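PDB 2ZDJ: hypothetical protein TTMA177 from Thermus thermophilus phage TMA, which is of unknown function but adopts a small, cystatin-like alpha and beta fold in which a single helix packs against an antiparallel sheet. Local coordinates for residues K24-Y29 against H37-K42; W52-F57 against L63-L68. All coordinates share one frame; numbering follows the deposited sequence.

Interaction 1 (K24-Y29 against H37-K42); sequences KAILEY and HALFVK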
ATOM      1  N   LYS A  24       5.699   7.998   3.806  1.00 24.51           N
ATOM      2  CA  LYS A  24       5.303   9.392   3.947  1.00 25.11           C
ATOM      3  C   LYS A  24       5.336  10.118   2.599  1.00 24.44           C
ATOM      4  O   LYS A  24       4.415  10.860   2.263  1.00 21.62           O
ATOM      5  CB  LYS A  24       6.227  10.093   4.946  1.00 28.49           C
ATOM      6  CG  LYS A  24       5.814  11.524   5.269  1.00 42.80           C
ATOM      7  CD  LYS A  24       6.641  12.110   6.415  1.00 48.51           C
ATOM      8  CE  LYS A  24       6.131  13.491   6.808  1.00 49.49           C
ATOM      9  NZ  LYS A  24       6.935  14.086   7.906  1.00 52.88           N
ATOM     10  N   ALA A  25       6.403   9.911   1.832  1.00 23.23           N
ATOM     11  CA  ALA A  25       6.531  10.554   0.525  1.00 23.34           C
ATOM     12  C   ALA A  25       5.380  10.128  -0.373  1.00 15.84           C
ATOM     13  O   ALA A  25       4.722  10.963  -0.974  1.00 17.82           O
ATOM     14  CB  ALA A  25       7.871  10.183  -0.135  1.00 12.07           C
ATOM     15  N   ILE A  26       5.141   8.824  -0.452  1.00 17.94           N
ATOM     16  CA  ILE A  26       4.065   8.298  -1.292  1.00 21.46           C
ATOM     17  C   ILE A  26       2.716   8.903  -0.902  1.00 16.64           C
ATOM     18  O   ILE A  26       1.996   9.404  -1.755  1.00 13.58           O
ATOM     19  CB  ILE A  26       3.937   6.753  -1.178  1.00 21.95           C
ATOM     20  CG1 ILE A  26       5.285   6.070  -1.428  1.00 22.04           C
ATOM     21  CG2 ILE A  26       2.888   6.247  -2.155  1.00  9.34           C
ATOM     22  CD1 ILE A  26       5.855   6.323  -2.760  1.00 35.79           C
ATOM     23  N   LEU A  27       2.383   8.839   0.388  1.00 17.39           N
ATOM     24  CA  LEU A  27       1.123   9.376   0.876  1.00 19.40           C
ATOM     25  C   LEU A  27       0.942  10.841   0.448  1.00 22.30           C
ATOM     26  O   LEU A  27      -0.143  11.233   0.025  1.00 14.57           O
ATOM     27  CB  LEU A  27       1.042   9.255   2.410  1.00 18.58           C
ATOM     28  CG  LEU A  27       1.029   7.860   3.060  1.00 20.44           C
ATOM     29  CD1 LEU A  27       1.157   7.986   4.575  1.00 13.71           C
ATOM     30  CD2 LEU A  27      -0.253   7.131   2.707  1.00 20.29           C
ATOM     31  N   GLU A  28       2.000  11.648   0.531  1.00 19.75           N
ATOM     32  CA  GLU A  28       1.875  13.054   0.139  1.00 22.28           C
ATOM     33  C   GLU A  28       1.678  13.151  -1.360  1.00 22.72           C
ATOM     34  O   GLU A  28       0.918  13.990  -1.849  1.00 19.09           O
ATOM     35  CB  GLU A  28       3.119  13.861   0.539  1.00 23.47           C
ATOM     36  CG  GLU A  28       3.289  14.013   2.028  1.00 45.02           C
ATOM     37  CD  GLU A  28       4.318  15.067   2.389  1.00 53.99           C
ATOM     38  OE1 GLU A  28       4.689  15.138   3.585  1.00 52.83           O
ATOM     39  OE2 GLU A  28       4.743  15.824   1.483  1.00 54.90           O
ATOM     40  N   TYR A  29       2.383  12.288  -2.083  1.00 16.51           N
ATOM     41  CA  TYR A  29       2.290  12.241  -3.532  1.00 16.62           C
ATOM     42  C   TYR A  29       0.829  12.032  -3.937  1.00 21.14           C
ATOM     43  O   TYR A  29       0.280  12.775  -4.750  1.00 17.60           O
ATOM     44  CB  TYR A  29       3.138  11.086  -4.062  1.00 18.61           C
ATOM     45  CG  TYR A  29       3.114  10.929  -5.567  1.00 13.94           C
ATOM     46  CD1 TYR A  29       3.505  11.978  -6.405  1.00 21.10           C
ATOM     47  CD2 TYR A  29       2.714   9.732  -6.151  1.00 20.41           C
ATOM     48  CE1 TYR A  29       3.498  11.835  -7.788  1.00 16.30           C
ATOM     49  CE2 TYR A  29       2.701   9.574  -7.532  1.00 20.23           C
ATOM     50  CZ  TYR A  29       3.094  10.629  -8.347  1.00 20.07           C
ATOM     51  OH  TYR A  29       3.084  10.467  -9.714  1.00 24.31           O
ATOM     52  N   HIS A  37       1.166   2.101   8.139  1.00 21.06           N
ATOM     53  CA  HIS A  37       2.562   1.927   8.526  1.00 26.76           C
ATOM     54  C   HIS A  37       3.330   1.072   7.525  1.00 25.35           C
ATOM     55  O   HIS A  37       4.498   0.769   7.719  1.00 32.60           O
ATOM     56  CB  HIS A  37       2.660   1.308   9.925  1.00 40.46           C
ATOM     57  CG  HIS A  37       2.176   2.210  11.017  1.00 44.25           C
ATOM     58  ND1 HIS A  37       2.608   3.513  11.150  1.00 52.51           N
ATOM     59  CD2 HIS A  37       1.311   1.995  12.037  1.00 47.01           C
ATOM     60  CE1 HIS A  37       2.029   4.061  12.204  1.00 50.10           C
ATOM     61  NE2 HIS A  37       1.238   3.161  12.759  1.00 44.91           N
ATOM     62  N   ALA A  38       2.659   0.689   6.448  1.00 25.19           N
ATOM     63  CA  ALA A  38       3.273  -0.105   5.396  1.00 28.20           C
ATOM     64  C   ALA A  38       2.343  -0.026   4.203  1.00 28.06           C
ATOM     65  O   ALA A  38       1.118   0.069   4.355  1.00 26.41           O
ATOM     66  CB  ALA A  38       3.444  -1.545   5.833  1.00 26.29           C
ATOM     67  N   LEU A  39       2.928  -0.054   3.020  1.00 24.81           N
ATOM     68  CA  LEU A  39       2.151   0.033   1.799  1.00 17.66           C
ATOM     69  C   LEU A  39       2.449  -1.122   0.871  1.00 21.17           C
ATOM     70  O   LEU A  39       3.498  -1.755   0.960  1.00 18.85           O
ATOM     71  CB  LEU A  39       2.475   1.336   1.073  1.00 21.81           C
ATOM     72  CG  LEU A  39       2.260   2.651   1.828  1.00 22.43           C
ATOM     73  CD1 LEU A  39       2.821   3.797   1.017  1.00 18.88           C
ATOM     74  CD2 LEU A  39       0.766   2.859   2.088  1.00 18.75           C
ATOM     75  N   PHE A  40       1.487  -1.411   0.006  1.00 18.98           N
ATOM     76  CA  PHE A  40       1.628  -2.424  -1.018  1.00 19.69           C
ATOM     77  C   PHE A  40       1.364  -1.562  -2.239  1.00 20.90           C
ATOM     78  O   PHE A  40       0.297  -0.942  -2.363  1.00 16.92           O
ATOM     79  CB  PHE A  40       0.571  -3.517  -0.869  1.00 22.78           C
ATOM     80  CG  PHE A  40       0.952  -4.603   0.102  1.00 22.69           C
ATOM     81  CD1 PHE A  40       1.814  -5.621  -0.282  1.00 19.92           C
ATOM     82  CD2 PHE A  40       0.443  -4.610   1.396  1.00 31.02           C
ATOM     83  CE1 PHE A  40       2.165  -6.640   0.608  1.00 25.20           C
ATOM     84  CE2 PHE A  40       0.788  -5.626   2.301  1.00 29.69           C
ATOM     85  CZ  PHE A  40       1.648  -6.641   1.904  1.00 28.49           C
ATOM     86  N   VAL A  41       2.345  -1.479  -3.121  1.00 15.70           N
ATOM     87  CA  VAL A  41       2.179  -0.644  -4.294  1.00 17.77           C
ATOM     88  C   VAL A  41       2.348  -1.415  -5.589  1.00 20.73           C
ATOM     89  O   VAL A  41       3.171  -2.326  -5.684  1.00 19.55           O
ATOM     90  CB  VAL A  41       3.218   0.502  -4.308  1.00 18.58           C
ATOM     91  CG1 VAL A  41       3.048   1.406  -3.099  1.00 13.86           C
ATOM     92  CG2 VAL A  41       4.612  -0.088  -4.312  1.00 20.24           C
ATOM     93  N   LYS A  42       1.550  -1.063  -6.586  1.00 17.14           N
ATOM     94  CA  LYS A  42       1.703  -1.681  -7.886  1.00 16.83           C
ATOM     95  C   LYS A  42       2.219  -0.546  -8.744  1.00 15.29           C
ATOM     96  O   LYS A  42       1.587   0.507  -8.861  1.00 15.50           O
ATOM     97  CB  LYS A  42       0.386  -2.207  -8.441  1.00 18.39           C
ATOM     98  CG  LYS A  42       0.449  -2.488  -9.946  1.00 29.54           C
ATOM     99  CD  LYS A  42      -0.366  -3.705 -10.361  1.00 27.64           C
ATOM    100  CE  LYS A  42      -1.812  -3.616  -9.923  1.00 31.05           C
ATOM    101  NZ  LYS A  42      -2.577  -4.825 -10.322  1.00 20.55           N
TER
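Ile26 and Leu39 carry the apolar contact between helix 20-30 and strand 38-44, their side chains sliding past each other in opposite directions. Leu39 touches with one methyl: CD1 lies 3.8 Å from Ile26 CB and reaches both arms of the branch, with Ile26 CG2 at 4.0 Å from Leu39 CD1 and CG1 only slightly farther. The second torsion of Leu39 (chi2 172°) extends CD1 from CA and carries this methyl up to the helix. The other methyl, CD2, turns to the next helix residue and meets Leu27 CD2 more loosely at 4.4 Å. Leu27 does not set out toward the strand from its backbone; it is the far end of the side chain that arrives there. Val41, two residues along the strand, directs its side chain to the same helix, but Val41 CG1 stays 4.9 Å from Ile26 CG2 and adds little.

This is the helix-on-sheet layer of a cystatin-like fold. The backbones are one layer of aliphatic side chains apart, with Ile26 CA 9.0 Å from Leu39 CA. Because strand residues alternate between faces, Leu39 and Val41 point to the helix while Phe40 emerges from the other face and stacks on Phe10.

The backbone hydrogen bonds run within each layer. In the helix, Glu28 N bonds to Lys24 O (3.1 Å) and Tyr29 N to Ala25 O (2.9 Å). The strand is paired on both flanks: Leu39 and Val41 bond to Ile17 and Thr15, and Ala38 and Phe40 to Ile54 and Trp52. Polar side-chain ends lie at the periphery, where Tyr29 OH hydrogen-bonds to Asp47 and Lys42 NZ forms a salt bridge with Glu50.

Interaction 2 (W52-F57 against L63-L68); sequences WGIDSF and LEAYRL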
ATOM      1  N   TRP A  52      -1.910   0.650  -1.616  1.00 18.68           N
ATOM      2  CA  TRP A  52      -2.764   0.121  -0.559  1.00 18.17           C
ATOM      3  C   TRP A  52      -2.031   0.200   0.765  1.00 19.49           C
ATOM      4  O   TRP A  52      -0.812   0.054   0.814  1.00 22.44           O
ATOM      5  CB  TRP A  52      -3.077  -1.352  -0.794  1.00 14.66           C
ATOM      6  CG  TRP A  52      -3.785  -1.679  -2.042  1.00 12.85           C
ATOM      7  CD1 TRP A  52      -3.274  -1.670  -3.308  1.00 16.12           C
ATOM      8  CD2 TRP A  52      -5.118  -2.184  -2.149  1.00 17.00           C
ATOM      9  NE1 TRP A  52      -4.206  -2.148  -4.198  1.00 13.49           N
ATOM     10  CE2 TRP A  52      -5.349  -2.471  -3.512  1.00 20.98           C
ATOM     11  CE3 TRP A  52      -6.142  -2.429  -1.220  1.00 22.45           C
ATOM     12  CZ2 TRP A  52      -6.566  -2.993  -3.974  1.00 25.65           C
ATOM     13  CZ3 TRP A  52      -7.355  -2.949  -1.678  1.00 23.58           C
ATOM     14  CH2 TRP A  52      -7.554  -3.226  -3.045  1.00 25.94           C
ATOM     15  N   GLY A  53      -2.767   0.392   1.851  1.00 21.37           N
ATOM     16  CA  GLY A  53      -2.101   0.434   3.137  1.00 16.39           C
ATOM     17  C   GLY A  53      -2.671  -0.525   4.159  1.00 14.65           C
ATOM     18  O   GLY A  53      -3.814  -0.972   4.050  1.00 19.15           O
ATOM     19  N   ILE A  54      -1.841  -0.878   5.131  1.00 20.45           N
ATOM     20  CA  ILE A  54      -2.261  -1.726   6.228  1.00 23.16           C
ATOM     21  C   ILE A  54      -1.803  -0.944   7.442  1.00 26.59           C
ATOM     22  O   ILE A  54      -0.772  -0.262   7.403  1.00 23.64           O
ATOM     23  CB  ILE A  54      -1.626  -3.161   6.212  1.00 26.10           C
ATOM     24  CG1 ILE A  54      -0.108  -3.113   6.381  1.00 25.47           C
ATOM     25  CG2 ILE A  54      -2.006  -3.878   4.930  1.00 26.80           C
ATOM     26  CD1 ILE A  54       0.636  -2.791   5.137  1.00 37.40           C
ATOM     27  N   ASP A  55      -2.576  -1.013   8.516  1.00 30.01           N
ATOM     28  CA  ASP A  55      -2.244  -0.267   9.721  1.00 33.74           C
ATOM     29  C   ASP A  55      -1.095  -0.854  10.534  1.00 36.99           C
ATOM     30  O   ASP A  55      -0.637  -0.250  11.506  1.00 44.79           O
ATOM     31  CB  ASP A  55      -3.510  -0.103  10.558  1.00 34.75           C
ATOM     32  CG  ASP A  55      -4.535   0.792   9.867  1.00 40.16           C
ATOM     33  OD1 ASP A  55      -5.756   0.579  10.040  1.00 46.43           O
ATOM     34  OD2 ASP A  55      -4.107   1.722   9.148  1.00 37.20           O
ATOM     35  N   SER A  56      -0.610  -2.017  10.121  1.00 34.23           N
ATOM     36  CA  SER A  56       0.507  -2.669  10.799  1.00 33.22           C
ATOM     37  C   SER A  56       1.813  -2.498  10.002  1.00 32.92           C
ATOM     38  O   SER A  56       1.796  -2.428   8.772  1.00 31.57           O
ATOM     39  CB  SER A  56       0.202  -4.161  10.977  1.00 29.68           C
ATOM     40  OG  SER A  56       1.348  -4.878  11.412  1.00 35.26           O
ATOM     41  N   PHE A  57       2.942  -2.431  10.704  1.00 33.11           N
ATOM     42  CA  PHE A  57       4.241  -2.296  10.046  1.00 33.31           C
ATOM     43  C   PHE A  57       4.628  -3.646   9.456  1.00 35.17           C
ATOM     44  O   PHE A  57       5.244  -3.726   8.390  1.00 31.18           O
ATOM     45  CB  PHE A  57       5.315  -1.867  11.043  1.00 39.19           C
ATOM     46  CG  PHE A  57       6.659  -1.639  10.417  1.00 39.80           C
ATOM     47  CD1 PHE A  57       6.906  -0.493   9.668  1.00 43.15           C
ATOM     48  CD2 PHE A  57       7.671  -2.580  10.557  1.00 38.64           C
ATOM     49  CE1 PHE A  57       8.151  -0.285   9.064  1.00 46.94           C
ATOM     50  CE2 PHE A  57       8.916  -2.382   9.957  1.00 43.98           C
ATOM     51  CZ  PHE A  57       9.156  -1.232   9.209  1.00 42.08           C
ATOM     52  N   LEU A  63      -4.209  -9.701   7.512  1.00 24.95           N
ATOM     53  CA  LEU A  63      -4.556  -8.295   7.635  1.00 24.58           C
ATOM     54  C   LEU A  63      -5.329  -7.835   6.414  1.00 23.52           C
ATOM     55  O   LEU A  63      -5.174  -8.374   5.317  1.00 23.92           O
ATOM     56  CB  LEU A  63      -3.298  -7.442   7.783  1.00 26.72           C
ATOM     57  CG  LEU A  63      -2.532  -7.558   9.101  1.00 30.43           C
ATOM     58  CD1 LEU A  63      -1.363  -6.572   9.096  1.00 30.48           C
ATOM     59  CD2 LEU A  63      -3.474  -7.251  10.263  1.00 25.47           C
ATOM     60  N   GLU A  64      -6.169  -6.831   6.607  1.00 23.41           N
ATOM     61  CA  GLU A  64      -6.953  -6.309   5.512  1.00 20.72           C
ATOM     62  C   GLU A  64      -6.418  -4.950   5.077  1.00 20.42           C
ATOM     63  O   GLU A  64      -6.435  -3.987   5.837  1.00 24.33           O
ATOM     64  CB  GLU A  64      -8.407  -6.181   5.929  1.00 22.78           C
ATOM     65  CG  GLU A  64      -9.336  -6.040   4.755  1.00 37.97           C
ATOM     66  CD  GLU A  64     -10.794  -5.949   5.166  1.00 42.21           C
ATOM     67  OE1 GLU A  64     -11.192  -4.904   5.731  1.00 45.01           O
ATOM     68  OE2 GLU A  64     -11.534  -6.928   4.922  1.00 48.32           O
ATOM     69  N   ALA A  65      -5.943  -4.888   3.845  1.00 15.18           N
ATOM     70  CA  ALA A  65      -5.391  -3.659   3.289  1.00 13.69           C
ATOM     71  C   ALA A  65      -6.495  -2.808   2.702  1.00 17.77           C
ATOM     72  O   ALA A  65      -7.531  -3.323   2.261  1.00 21.24           O
ATOM     73  CB  ALA A  65      -4.351  -3.992   2.199  1.00 17.51           C
ATOM     74  N   TYR A  66      -6.276  -1.498   2.711  1.00 19.13           N
ATOM     75  CA  TYR A  66      -7.249  -0.567   2.163  1.00 16.92           C
ATOM     76  C   TYR A  66      -6.611   0.234   1.034  1.00 16.05           C
ATOM     77  O   TYR A  66      -5.484   0.693   1.160  1.00 16.24           O
ATOM     78  CB  TYR A  66      -7.795   0.358   3.262  1.00 18.83           C
ATOM     79  CG  TYR A  66      -6.760   0.913   4.224  1.00 25.15           C
ATOM     80  CD1 TYR A  66      -6.374   0.200   5.363  1.00 21.71           C
ATOM     81  CD2 TYR A  66      -6.206   2.173   4.019  1.00 18.60           C
ATOM     82  CE1 TYR A  66      -5.459   0.745   6.286  1.00 18.96           C
ATOM     83  CE2 TYR A  66      -5.299   2.721   4.922  1.00 29.29           C
ATOM     84  CZ  TYR A  66      -4.934   2.011   6.053  1.00 30.15           C
ATOM     85  OH  TYR A  66      -4.076   2.600   6.952  1.00 30.70           O
ATOM     86  N   ARG A  67      -7.335   0.375  -0.075  1.00 16.84           N
ATOM     87  CA  ARG A  67      -6.841   1.084  -1.253  1.00 20.65           C
ATOM     88  C   ARG A  67      -6.841   2.605  -1.093  1.00 19.83           C
ATOM     89  O   ARG A  67      -7.856   3.202  -0.751  1.00 24.06           O
ATOM     90  CB  ARG A  67      -7.674   0.687  -2.478  1.00 15.79           C
ATOM     91  CG  ARG A  67      -7.573   1.652  -3.636  1.00 32.05           C
ATOM     92  CD  ARG A  67      -6.778   1.117  -4.808  1.00 28.66           C
ATOM     93  NE  ARG A  67      -7.585   0.308  -5.702  1.00 30.17           N
ATOM     94  CZ  ARG A  67      -7.438   0.274  -7.025  1.00 35.78           C
ATOM     95  NH1 ARG A  67      -6.516   1.010  -7.629  1.00 27.03           N
ATOM     96  NH2 ARG A  67      -8.220  -0.510  -7.755  1.00 35.97           N
ATOM     97  N   LEU A  68      -5.698   3.224  -1.367  1.00 17.78           N
ATOM     98  CA  LEU A  68      -5.549   4.667  -1.236  1.00 15.90           C
ATOM     99  C   LEU A  68      -5.427   5.317  -2.603  1.00 18.35           C
ATOM    100  O   LEU A  68      -5.603   6.523  -2.745  1.00 18.34           O
ATOM    101  CB  LEU A  68      -4.321   4.962  -0.390  1.00 16.01           C
ATOM    102  CG  LEU A  68      -4.477   4.424   1.034  1.00 19.24           C
ATOM    103  CD1 LEU A  68      -3.181   4.539   1.825  1.00 18.03           C
ATOM    104  CD2 LEU A  68      -5.592   5.225   1.704  1.00 19.65           C
TER
HETATM  105  O   HOH W   1      -4.706  -2.468   7.923  1.00 47.89           O
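The antiparallel beta hairpin formed by strands 47-54 and 64-67 is stitched together by Gly53 and Tyr66, its hydrogen-bonded pair. Gly53 N donates to Tyr66 O over 2.8 Å and Tyr66 N returns a bond to Gly53 O over 2.9 Å, both nearly straight at 164°. Next along is the non-hydrogen-bonded pair Trp52 and Arg67, whose side chains share one face of the sheet. Arg67 CB sits over the six-membered ring of Trp52, 3.6 Å from its centroid and 10° off the normal, a CH-pi contact. The bent remainder of the arginine then runs across the indole with NE near CZ2, while NH1 pairs with the terminal carboxylate of Lys69. Trp52 NE1 hydrogen-bonds to Glu50, and the indole meets Phe10 edge-to-face.

Tyr66 occupies the other face. Its CG stands between the backbone N and the carbonyl carbon (chi1 43°), a torsion that folds the phenol back over the neighbouring strand. With no side chain on Gly53 in the way, the ring settles over the peptide, and Gly53 O lies 3.1 Å from the ring plane, toward the rim. The hydroxyl reaches Asp55, in the loop that follows the strand: Tyr66 OH points to Asp55 OD2 at 2.4 Å, so short that the modelled distance is doubtful, and the carboxylate stands at the ring edge.

Past Ile54, whose CG2 packs on Ala65 CB, the two chain segments draw apart. A water bridges the two backbones, accepting from Asp55 N at 2.6 Å and donating to Glu64 O. Farther on, side chains touch again, and tightly: Ser56 CB lies only 3.4 Å from Leu63 CD1.

How the interactions relate
Both contacts are built on the same antiparallel sheet, in which strands 38-44 and 47-54 are neighbours; Phe40 O to Trp52 N (2.8 Å) and His37 N to Ile54 O (3.1 Å) are probable hydrogen bonds joining them. Interaction 1 is a small, buried joint between layers, made purely of aliphatic side chains. Interaction 2 lies within the sheet and is only partly buried; its larger interface combines backbone bonds, aromatic faces, a water and the carboxylate of an exposed loop residue. The helix also links the two: Leu27, part of interaction 1, touches Leu68, just past strand 64-67 in interaction 2.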